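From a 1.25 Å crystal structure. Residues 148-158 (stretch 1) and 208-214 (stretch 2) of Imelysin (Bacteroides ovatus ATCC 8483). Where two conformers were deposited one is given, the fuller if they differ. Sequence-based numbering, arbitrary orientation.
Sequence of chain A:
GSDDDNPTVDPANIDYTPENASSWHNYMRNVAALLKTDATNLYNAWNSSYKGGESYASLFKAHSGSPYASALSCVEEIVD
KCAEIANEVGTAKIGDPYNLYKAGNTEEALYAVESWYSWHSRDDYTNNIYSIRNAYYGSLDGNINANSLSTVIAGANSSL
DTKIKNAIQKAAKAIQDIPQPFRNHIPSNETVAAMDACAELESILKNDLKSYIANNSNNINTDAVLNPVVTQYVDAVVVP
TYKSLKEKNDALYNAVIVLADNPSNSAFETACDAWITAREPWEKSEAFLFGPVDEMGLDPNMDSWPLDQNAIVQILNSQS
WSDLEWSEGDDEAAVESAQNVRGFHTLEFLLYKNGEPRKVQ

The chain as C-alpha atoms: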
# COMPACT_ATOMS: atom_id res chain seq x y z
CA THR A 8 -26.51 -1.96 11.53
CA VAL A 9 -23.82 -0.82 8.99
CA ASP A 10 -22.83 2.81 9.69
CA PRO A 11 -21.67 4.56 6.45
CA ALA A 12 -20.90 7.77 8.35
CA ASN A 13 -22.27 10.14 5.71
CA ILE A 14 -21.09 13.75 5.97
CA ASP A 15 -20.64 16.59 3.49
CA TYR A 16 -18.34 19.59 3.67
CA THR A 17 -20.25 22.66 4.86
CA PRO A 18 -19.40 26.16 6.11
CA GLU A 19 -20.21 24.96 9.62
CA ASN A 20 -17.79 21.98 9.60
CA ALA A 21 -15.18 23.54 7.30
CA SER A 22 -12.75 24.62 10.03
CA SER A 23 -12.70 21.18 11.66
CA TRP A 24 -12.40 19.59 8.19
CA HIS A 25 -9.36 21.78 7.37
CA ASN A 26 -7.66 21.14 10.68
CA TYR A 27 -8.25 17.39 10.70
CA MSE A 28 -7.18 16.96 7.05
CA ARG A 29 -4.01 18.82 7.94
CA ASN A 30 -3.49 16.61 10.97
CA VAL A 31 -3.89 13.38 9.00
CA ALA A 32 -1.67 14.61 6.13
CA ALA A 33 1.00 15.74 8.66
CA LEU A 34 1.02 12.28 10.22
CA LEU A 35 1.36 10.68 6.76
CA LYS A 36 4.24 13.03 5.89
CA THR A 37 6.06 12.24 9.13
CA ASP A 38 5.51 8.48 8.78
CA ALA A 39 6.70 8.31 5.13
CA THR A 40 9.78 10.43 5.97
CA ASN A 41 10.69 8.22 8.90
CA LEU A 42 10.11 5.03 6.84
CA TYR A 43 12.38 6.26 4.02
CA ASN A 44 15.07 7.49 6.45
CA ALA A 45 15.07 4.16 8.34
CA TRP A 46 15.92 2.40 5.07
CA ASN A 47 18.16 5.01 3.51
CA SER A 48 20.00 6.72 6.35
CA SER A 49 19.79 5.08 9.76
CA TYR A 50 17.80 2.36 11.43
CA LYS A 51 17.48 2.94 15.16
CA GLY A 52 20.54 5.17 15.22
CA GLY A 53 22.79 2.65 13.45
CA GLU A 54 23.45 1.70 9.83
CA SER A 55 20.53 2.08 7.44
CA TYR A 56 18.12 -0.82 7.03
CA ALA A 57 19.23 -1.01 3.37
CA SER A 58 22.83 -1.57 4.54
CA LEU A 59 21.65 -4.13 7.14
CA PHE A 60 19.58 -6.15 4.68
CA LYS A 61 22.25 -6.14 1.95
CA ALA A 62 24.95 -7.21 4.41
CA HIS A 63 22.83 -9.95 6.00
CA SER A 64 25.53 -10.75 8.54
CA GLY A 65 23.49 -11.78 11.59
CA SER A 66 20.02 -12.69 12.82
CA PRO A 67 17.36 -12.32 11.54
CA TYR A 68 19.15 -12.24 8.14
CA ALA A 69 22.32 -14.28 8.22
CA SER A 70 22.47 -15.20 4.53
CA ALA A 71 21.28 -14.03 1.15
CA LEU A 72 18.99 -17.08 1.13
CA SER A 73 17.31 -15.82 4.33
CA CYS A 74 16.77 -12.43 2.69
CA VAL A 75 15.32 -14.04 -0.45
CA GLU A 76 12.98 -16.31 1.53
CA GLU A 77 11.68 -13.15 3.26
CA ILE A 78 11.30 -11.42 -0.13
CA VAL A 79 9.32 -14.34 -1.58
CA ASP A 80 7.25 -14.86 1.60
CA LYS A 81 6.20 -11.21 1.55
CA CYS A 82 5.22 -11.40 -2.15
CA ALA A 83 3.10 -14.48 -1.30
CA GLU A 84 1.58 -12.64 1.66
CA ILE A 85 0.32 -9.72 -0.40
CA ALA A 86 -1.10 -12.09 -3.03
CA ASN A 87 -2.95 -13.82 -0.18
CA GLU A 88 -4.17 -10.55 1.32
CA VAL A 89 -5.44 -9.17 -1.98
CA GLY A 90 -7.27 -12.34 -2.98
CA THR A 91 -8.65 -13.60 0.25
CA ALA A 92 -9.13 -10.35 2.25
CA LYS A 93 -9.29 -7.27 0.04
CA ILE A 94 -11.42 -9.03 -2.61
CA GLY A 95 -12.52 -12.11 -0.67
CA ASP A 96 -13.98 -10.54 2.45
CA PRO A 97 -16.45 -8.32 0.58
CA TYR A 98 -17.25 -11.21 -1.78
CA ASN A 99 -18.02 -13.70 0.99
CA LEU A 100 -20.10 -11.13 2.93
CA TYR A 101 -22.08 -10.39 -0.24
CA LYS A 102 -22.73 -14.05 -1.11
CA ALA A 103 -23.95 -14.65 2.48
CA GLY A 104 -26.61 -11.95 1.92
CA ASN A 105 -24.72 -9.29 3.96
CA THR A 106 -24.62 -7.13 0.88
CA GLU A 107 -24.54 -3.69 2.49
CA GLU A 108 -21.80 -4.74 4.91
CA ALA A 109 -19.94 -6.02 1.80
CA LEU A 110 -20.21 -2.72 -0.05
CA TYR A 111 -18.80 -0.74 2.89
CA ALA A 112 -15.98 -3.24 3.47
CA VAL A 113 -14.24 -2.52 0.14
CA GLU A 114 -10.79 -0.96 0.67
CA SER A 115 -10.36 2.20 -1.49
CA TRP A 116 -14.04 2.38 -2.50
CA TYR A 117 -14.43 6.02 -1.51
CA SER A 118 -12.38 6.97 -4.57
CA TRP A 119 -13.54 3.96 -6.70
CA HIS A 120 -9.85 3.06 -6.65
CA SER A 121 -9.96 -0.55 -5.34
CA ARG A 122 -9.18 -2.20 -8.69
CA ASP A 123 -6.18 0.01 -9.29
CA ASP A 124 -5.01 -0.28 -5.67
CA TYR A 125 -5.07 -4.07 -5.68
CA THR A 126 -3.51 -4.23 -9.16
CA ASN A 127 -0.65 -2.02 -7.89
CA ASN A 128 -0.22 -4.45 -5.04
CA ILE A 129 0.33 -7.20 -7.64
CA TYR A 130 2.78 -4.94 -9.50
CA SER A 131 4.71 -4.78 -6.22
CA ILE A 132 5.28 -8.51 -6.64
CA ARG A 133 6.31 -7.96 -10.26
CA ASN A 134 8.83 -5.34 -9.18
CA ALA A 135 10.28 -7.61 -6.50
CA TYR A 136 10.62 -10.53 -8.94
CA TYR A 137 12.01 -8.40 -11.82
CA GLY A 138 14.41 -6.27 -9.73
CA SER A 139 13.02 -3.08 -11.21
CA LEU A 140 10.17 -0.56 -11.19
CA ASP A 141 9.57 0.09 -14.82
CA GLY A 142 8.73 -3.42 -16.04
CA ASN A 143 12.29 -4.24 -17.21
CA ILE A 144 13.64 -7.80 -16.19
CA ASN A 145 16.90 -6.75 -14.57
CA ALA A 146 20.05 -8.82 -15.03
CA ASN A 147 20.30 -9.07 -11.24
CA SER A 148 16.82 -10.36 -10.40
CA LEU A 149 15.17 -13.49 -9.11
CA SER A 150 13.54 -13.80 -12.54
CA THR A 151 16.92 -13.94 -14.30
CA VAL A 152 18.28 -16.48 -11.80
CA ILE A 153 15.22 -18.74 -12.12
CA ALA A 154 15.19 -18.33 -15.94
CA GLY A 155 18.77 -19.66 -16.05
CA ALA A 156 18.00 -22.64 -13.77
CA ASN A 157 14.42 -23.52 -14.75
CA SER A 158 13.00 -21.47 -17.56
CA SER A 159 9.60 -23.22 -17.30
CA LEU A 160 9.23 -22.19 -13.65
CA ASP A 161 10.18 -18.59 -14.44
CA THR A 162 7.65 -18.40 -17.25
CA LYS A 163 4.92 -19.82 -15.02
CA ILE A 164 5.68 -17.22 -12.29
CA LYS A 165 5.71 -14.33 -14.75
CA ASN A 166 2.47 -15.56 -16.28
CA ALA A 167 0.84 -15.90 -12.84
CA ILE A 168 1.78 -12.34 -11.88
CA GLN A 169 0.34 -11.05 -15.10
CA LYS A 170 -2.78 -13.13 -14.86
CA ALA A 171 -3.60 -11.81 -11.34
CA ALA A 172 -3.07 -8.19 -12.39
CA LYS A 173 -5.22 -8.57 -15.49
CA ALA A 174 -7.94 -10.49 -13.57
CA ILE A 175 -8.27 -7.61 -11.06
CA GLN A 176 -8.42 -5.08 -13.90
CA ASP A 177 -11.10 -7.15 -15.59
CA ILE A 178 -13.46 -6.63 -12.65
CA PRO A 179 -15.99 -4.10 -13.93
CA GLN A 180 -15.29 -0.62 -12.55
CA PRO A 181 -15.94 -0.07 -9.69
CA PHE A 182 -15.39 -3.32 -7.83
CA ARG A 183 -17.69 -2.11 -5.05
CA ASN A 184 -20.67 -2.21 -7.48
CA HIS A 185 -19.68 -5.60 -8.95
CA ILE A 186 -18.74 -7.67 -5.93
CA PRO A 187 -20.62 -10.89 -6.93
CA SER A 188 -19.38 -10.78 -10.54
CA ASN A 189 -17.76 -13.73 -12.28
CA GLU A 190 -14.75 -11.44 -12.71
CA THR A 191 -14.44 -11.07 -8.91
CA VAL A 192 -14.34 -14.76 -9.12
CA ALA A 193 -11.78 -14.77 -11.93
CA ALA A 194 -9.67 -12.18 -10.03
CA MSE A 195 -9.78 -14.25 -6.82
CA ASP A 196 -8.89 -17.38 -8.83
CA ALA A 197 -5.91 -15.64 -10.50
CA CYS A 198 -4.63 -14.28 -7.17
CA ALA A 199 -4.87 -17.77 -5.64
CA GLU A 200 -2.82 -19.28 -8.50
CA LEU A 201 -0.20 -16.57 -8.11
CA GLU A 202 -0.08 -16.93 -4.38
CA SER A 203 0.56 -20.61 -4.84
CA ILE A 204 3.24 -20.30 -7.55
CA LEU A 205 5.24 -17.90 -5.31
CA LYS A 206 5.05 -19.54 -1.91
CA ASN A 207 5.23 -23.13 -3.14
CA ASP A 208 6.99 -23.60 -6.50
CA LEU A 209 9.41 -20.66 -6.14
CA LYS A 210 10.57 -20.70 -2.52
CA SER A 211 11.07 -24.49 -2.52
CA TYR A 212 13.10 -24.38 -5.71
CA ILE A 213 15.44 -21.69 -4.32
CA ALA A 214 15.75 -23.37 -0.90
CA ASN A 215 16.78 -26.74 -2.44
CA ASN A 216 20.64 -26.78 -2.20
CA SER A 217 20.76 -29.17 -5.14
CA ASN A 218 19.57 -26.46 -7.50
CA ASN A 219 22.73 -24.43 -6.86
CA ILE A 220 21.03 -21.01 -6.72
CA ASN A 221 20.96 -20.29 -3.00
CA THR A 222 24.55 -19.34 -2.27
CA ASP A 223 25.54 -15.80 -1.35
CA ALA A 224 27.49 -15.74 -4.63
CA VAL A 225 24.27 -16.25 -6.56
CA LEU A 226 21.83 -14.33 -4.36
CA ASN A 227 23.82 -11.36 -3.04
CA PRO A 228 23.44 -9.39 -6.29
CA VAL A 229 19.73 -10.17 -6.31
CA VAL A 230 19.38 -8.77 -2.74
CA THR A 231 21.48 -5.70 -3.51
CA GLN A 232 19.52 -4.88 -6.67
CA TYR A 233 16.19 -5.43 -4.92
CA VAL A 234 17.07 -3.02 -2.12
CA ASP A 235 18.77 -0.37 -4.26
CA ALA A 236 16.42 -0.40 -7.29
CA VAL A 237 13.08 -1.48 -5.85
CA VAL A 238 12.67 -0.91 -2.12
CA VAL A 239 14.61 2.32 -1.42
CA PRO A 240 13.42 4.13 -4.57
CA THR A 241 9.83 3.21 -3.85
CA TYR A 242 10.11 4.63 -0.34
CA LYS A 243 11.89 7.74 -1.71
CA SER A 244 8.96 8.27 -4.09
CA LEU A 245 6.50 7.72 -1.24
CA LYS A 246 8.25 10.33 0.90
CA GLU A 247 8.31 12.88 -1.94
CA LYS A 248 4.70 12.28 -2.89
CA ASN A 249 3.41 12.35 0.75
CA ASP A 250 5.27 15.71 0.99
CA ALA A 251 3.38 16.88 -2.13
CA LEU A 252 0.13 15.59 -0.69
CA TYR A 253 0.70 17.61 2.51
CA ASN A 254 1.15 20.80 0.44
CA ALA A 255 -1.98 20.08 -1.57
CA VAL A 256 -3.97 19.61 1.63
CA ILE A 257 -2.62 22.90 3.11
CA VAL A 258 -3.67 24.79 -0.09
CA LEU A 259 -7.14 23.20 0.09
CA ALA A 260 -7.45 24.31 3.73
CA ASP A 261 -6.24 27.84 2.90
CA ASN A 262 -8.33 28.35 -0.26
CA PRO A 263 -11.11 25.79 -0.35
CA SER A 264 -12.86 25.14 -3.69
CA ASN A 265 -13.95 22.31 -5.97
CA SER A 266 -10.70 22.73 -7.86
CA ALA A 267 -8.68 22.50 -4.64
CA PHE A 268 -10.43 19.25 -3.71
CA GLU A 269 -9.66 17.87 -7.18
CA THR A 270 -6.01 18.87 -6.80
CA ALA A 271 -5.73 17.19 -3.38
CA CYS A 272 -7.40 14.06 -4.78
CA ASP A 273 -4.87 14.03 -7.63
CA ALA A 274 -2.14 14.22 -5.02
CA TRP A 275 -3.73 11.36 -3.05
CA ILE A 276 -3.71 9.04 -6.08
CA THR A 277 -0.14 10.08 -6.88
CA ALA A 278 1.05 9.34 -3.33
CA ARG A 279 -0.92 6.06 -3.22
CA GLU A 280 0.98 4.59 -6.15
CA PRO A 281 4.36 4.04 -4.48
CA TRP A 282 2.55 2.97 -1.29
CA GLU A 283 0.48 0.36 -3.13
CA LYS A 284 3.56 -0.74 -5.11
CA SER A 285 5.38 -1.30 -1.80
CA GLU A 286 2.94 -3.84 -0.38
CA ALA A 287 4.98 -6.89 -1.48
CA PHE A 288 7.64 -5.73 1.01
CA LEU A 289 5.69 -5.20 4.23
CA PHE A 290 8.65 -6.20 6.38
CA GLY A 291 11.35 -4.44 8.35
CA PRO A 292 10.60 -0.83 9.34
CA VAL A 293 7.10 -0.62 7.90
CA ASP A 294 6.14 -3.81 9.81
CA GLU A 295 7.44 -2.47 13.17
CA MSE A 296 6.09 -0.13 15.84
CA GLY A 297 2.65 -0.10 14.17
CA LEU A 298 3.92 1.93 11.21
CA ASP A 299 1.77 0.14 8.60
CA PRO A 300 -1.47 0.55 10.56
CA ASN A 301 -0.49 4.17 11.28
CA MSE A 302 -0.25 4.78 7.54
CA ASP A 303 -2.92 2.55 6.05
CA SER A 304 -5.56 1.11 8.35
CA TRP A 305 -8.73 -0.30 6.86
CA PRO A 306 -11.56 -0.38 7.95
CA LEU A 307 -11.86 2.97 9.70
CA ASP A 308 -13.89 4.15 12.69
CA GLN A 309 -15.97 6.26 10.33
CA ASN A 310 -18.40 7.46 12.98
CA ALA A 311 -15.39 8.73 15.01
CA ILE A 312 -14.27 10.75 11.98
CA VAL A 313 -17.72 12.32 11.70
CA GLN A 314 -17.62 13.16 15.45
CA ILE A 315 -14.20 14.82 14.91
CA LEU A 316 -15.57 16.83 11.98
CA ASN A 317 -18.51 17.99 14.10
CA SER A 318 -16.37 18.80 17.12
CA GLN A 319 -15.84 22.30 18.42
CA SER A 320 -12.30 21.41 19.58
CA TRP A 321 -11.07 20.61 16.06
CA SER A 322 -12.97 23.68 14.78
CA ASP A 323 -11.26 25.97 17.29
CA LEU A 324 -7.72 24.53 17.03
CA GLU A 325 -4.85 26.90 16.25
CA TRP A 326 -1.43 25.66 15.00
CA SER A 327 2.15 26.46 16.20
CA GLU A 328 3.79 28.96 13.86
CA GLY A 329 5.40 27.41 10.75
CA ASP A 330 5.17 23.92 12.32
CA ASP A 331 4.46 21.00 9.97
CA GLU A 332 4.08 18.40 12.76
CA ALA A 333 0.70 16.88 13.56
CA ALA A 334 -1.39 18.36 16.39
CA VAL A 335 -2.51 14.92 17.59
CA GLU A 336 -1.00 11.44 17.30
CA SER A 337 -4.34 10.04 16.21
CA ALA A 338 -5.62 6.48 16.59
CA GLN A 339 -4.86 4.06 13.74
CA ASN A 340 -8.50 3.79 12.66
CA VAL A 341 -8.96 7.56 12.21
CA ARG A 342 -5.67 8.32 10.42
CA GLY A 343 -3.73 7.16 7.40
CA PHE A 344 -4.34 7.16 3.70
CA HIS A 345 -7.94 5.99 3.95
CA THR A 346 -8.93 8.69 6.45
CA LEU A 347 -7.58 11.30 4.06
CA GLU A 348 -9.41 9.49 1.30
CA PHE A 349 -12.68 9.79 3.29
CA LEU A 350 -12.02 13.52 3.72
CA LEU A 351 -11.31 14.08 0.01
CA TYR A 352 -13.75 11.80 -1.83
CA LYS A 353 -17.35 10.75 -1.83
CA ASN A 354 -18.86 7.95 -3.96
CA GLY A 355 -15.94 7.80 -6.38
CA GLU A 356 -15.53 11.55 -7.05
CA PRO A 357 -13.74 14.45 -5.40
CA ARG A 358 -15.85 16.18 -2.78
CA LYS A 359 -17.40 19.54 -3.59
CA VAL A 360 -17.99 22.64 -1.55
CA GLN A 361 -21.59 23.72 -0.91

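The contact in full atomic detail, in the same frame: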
# COMPACT_ATOMS: atom_id res chain seq x y z
N SER A 148 18.17 -10.16 -10.93
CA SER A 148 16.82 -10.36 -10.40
C SER A 148 16.58 -11.84 -10.16
O SER A 148 17.22 -12.68 -10.78
CB SER A 148 15.78 -9.83 -11.37
OG SER A 148 15.75 -10.58 -12.59
N LEU A 149 15.60 -12.13 -9.30
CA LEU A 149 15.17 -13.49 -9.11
C LEU A 149 14.73 -14.06 -10.44
O LEU A 149 15.02 -15.22 -10.74
CB LEU A 149 14.01 -13.58 -8.11
CG LEU A 149 14.33 -13.41 -6.63
CD1 LEU A 149 13.03 -13.45 -5.81
CD2 LEU A 149 15.32 -14.51 -6.18
N SER A 150 14.00 -13.29 -11.24
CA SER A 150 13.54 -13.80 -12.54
C SER A 150 14.70 -14.29 -13.41
O SER A 150 14.62 -15.39 -13.98
CB SER A 150 12.75 -12.75 -13.28
OG SER A 150 12.23 -13.22 -14.53
N THR A 151 15.79 -13.52 -13.48
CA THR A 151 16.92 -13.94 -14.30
C THR A 151 17.57 -15.19 -13.76
O THR A 151 17.93 -16.09 -14.53
CB THR A 151 17.91 -12.78 -14.46
OG1 THR A 151 17.26 -11.73 -15.18
CG2 THR A 151 19.20 -13.19 -15.19
N VAL A 152 17.71 -15.29 -12.44
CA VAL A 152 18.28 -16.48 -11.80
C VAL A 152 17.43 -17.72 -12.08
O VAL A 152 17.95 -18.78 -12.46
CB VAL A 152 18.48 -16.29 -10.30
CG1 VAL A 152 18.86 -17.58 -9.60
CG2 VAL A 152 19.53 -15.20 -9.99
N ILE A 153 16.11 -17.61 -11.89
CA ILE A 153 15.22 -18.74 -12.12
C ILE A 153 15.20 -19.09 -13.62
O ILE A 153 15.23 -20.29 -13.96
CB ILE A 153 13.79 -18.51 -11.56
CG1 ILE A 153 13.81 -18.22 -10.05
CG2 ILE A 153 12.89 -19.75 -11.83
CD1 ILE A 153 14.40 -19.32 -9.13
N ALA A 154 15.19 -18.09 -14.50
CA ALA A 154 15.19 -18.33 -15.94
C ALA A 154 16.41 -19.17 -16.34
O ALA A 154 16.30 -20.04 -17.21
CB ALA A 154 15.16 -17.02 -16.73
N GLY A 155 17.56 -18.91 -15.72
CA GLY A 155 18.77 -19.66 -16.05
C GLY A 155 18.73 -21.08 -15.53
O GLY A 155 19.34 -21.96 -16.12
N ALA A 156 18.04 -21.32 -14.42
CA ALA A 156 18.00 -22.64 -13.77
C ALA A 156 16.83 -23.50 -14.20
O ALA A 156 16.95 -24.73 -14.23
CB ALA A 156 18.01 -22.50 -12.24
N ASN A 157 15.70 -22.85 -14.49
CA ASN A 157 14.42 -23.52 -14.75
C ASN A 157 13.51 -22.55 -15.46
O ASN A 157 12.65 -21.85 -14.86
CB ASN A 157 13.84 -24.01 -13.43
CG ASN A 157 12.55 -24.80 -13.59
OD1 ASN A 157 11.94 -24.82 -14.65
ND2 ASN A 157 12.13 -25.42 -12.52
N SER A 158 13.71 -22.43 -16.76
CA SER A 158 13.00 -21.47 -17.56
C SER A 158 11.46 -21.66 -17.50
O SER A 158 10.72 -20.69 -17.56
CB SER A 158 13.47 -21.55 -19.01
OG SER A 158 13.31 -22.87 -19.51
N ASP A 208 6.02 -23.24 -5.45
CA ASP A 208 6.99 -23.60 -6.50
C ASP A 208 8.31 -22.82 -6.37
O ASP A 208 9.40 -23.36 -6.53
CB ASP A 208 6.36 -23.37 -7.87
CG ASP A 208 5.04 -24.09 -8.03
OD1 ASP A 208 4.13 -23.94 -7.18
OD2 ASP A 208 4.92 -24.83 -9.01
N LEU A 209 8.22 -21.53 -6.07
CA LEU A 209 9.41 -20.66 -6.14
C LEU A 209 10.31 -20.81 -4.93
O LEU A 209 11.51 -21.05 -5.08
CB LEU A 209 9.03 -19.19 -6.38
CG LEU A 209 10.19 -18.17 -6.38
CD1 LEU A 209 11.23 -18.52 -7.45
CD2 LEU A 209 9.62 -16.75 -6.60
N LYS A 210 9.75 -20.63 -3.74
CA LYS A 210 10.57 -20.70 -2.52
C LYS A 210 11.26 -22.04 -2.38
O LYS A 210 12.43 -22.08 -2.02
CB LYS A 210 9.77 -20.41 -1.25
CG LYS A 210 10.63 -19.75 -0.17
CD LYS A 210 10.26 -20.13 1.26
CE LYS A 210 8.77 -20.33 1.44
NZ LYS A 210 8.39 -20.02 2.85
N SER A 211 10.53 -23.13 -2.63
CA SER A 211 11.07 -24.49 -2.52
C SER A 211 12.24 -24.70 -3.47
O SER A 211 13.26 -25.32 -3.13
CB SER A 211 9.99 -25.55 -2.82
OG SER A 211 8.95 -25.57 -1.85
N TYR A 212 12.07 -24.21 -4.69
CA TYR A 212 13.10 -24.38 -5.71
C TYR A 212 14.39 -23.66 -5.30
O TYR A 212 15.49 -24.22 -5.41
CB TYR A 212 12.60 -23.91 -7.06
CG TYR A 212 13.56 -24.29 -8.16
CD1 TYR A 212 13.44 -25.53 -8.81
CD2 TYR A 212 14.60 -23.45 -8.54
CE1 TYR A 212 14.35 -25.91 -9.81
CE2 TYR A 212 15.50 -23.82 -9.55
CZ TYR A 212 15.36 -25.04 -10.18
OH TYR A 212 16.26 -25.43 -11.17
N ILE A 213 14.27 -22.44 -4.80
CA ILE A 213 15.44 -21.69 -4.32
C ILE A 213 16.10 -22.36 -3.11
O ILE A 213 17.33 -22.50 -3.04
CB ILE A 213 15.06 -20.21 -3.99
CG1 ILE A 213 14.55 -19.52 -5.25
CG2 ILE A 213 16.26 -19.47 -3.40
CD1 ILE A 213 13.80 -18.16 -4.98
N ALA A 214 15.27 -22.80 -2.16
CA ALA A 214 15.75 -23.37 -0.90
C ALA A 214 16.47 -24.72 -1.08
O ALA A 214 17.31 -25.06 -0.26
CB ALA A 214 14.58 -23.53 0.10

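Two helices meet here at a steep angle. Helix 149-156 and the segment 208-214 of a longer helix cross at 70°, and their axes come no closer than 11.9 Å. At that spacing the helices meet through side chains, the longer ones covering most of the distance. The nearest CA atoms, those of Ile 153 and Ile 213, are 8.3 Å apart.

The first helix opens with Ser 148 as its N-cap. With chi1 in the p well, the side chain folds back so that Ser 148 OG accepts a hydrogen bond from Thr 151 N at 3.1 Å. A short hydroxyl side chain suits this position because it can reach an amide that has no carbonyl partner in the preceding turn.

Leu 149 is the first residue to make contact. Its CA-to-CB bond points toward the other helix, and Leu 149 CD2 lies 4.1 Å from Ile 213 CD1, a buried pairing of two branched aliphatic side chains. The next three residues, Ser 150, Thr 151 and Val 152, make no contact across the crossing, as expected when one helical turn separates successive contacts.

One turn on, Ile 153 N donates to Leu 149 O at 2.9 Å. The CA-to-CB bond of Ile 153 points sideways, but with chi1 and chi2 both m the end of the chain comes nearer, and Ile 153 CD1 lies 3.7 Å from Leu 209 CD1, 3.9 Å from Ile 213 CG1 and 4.2 Å from Tyr 212 CD2. The apolar side chain, whose CD1 methyl stands at the end of its longer branch, meets three neighbours. Leu 209 and Ile 213 do likewise from their side: both start sideways and end nearer.

At Ala 156 the packing turns to the tyrosine. Tyr 212, the residue most covered by the opposite stretch, reaches across with its ring and hydroxyl. The small methyl of Ala 156 sits at the ring edge, near its plane, with Ala 156 CB 3.9 Å from Tyr 212 CE2, while Tyr 212 OH reaches to 3.2 Å from Ala 156 O.

Asn 157 ends the contact. It is the first residue to leave helical phi/psi, yet Asn 157 N still donates to Ile 153 O at 2.7 Å. Asn 157 ND2 approaches Tyr 212 CE1 at 3.5 Å, oblique to the ring, while the side chain also N-caps the next helix, a role asparagine fills well through its carbonyl oxygen. Most of the contacts are apolar, and 311 Å² is buried in all, both sides summed.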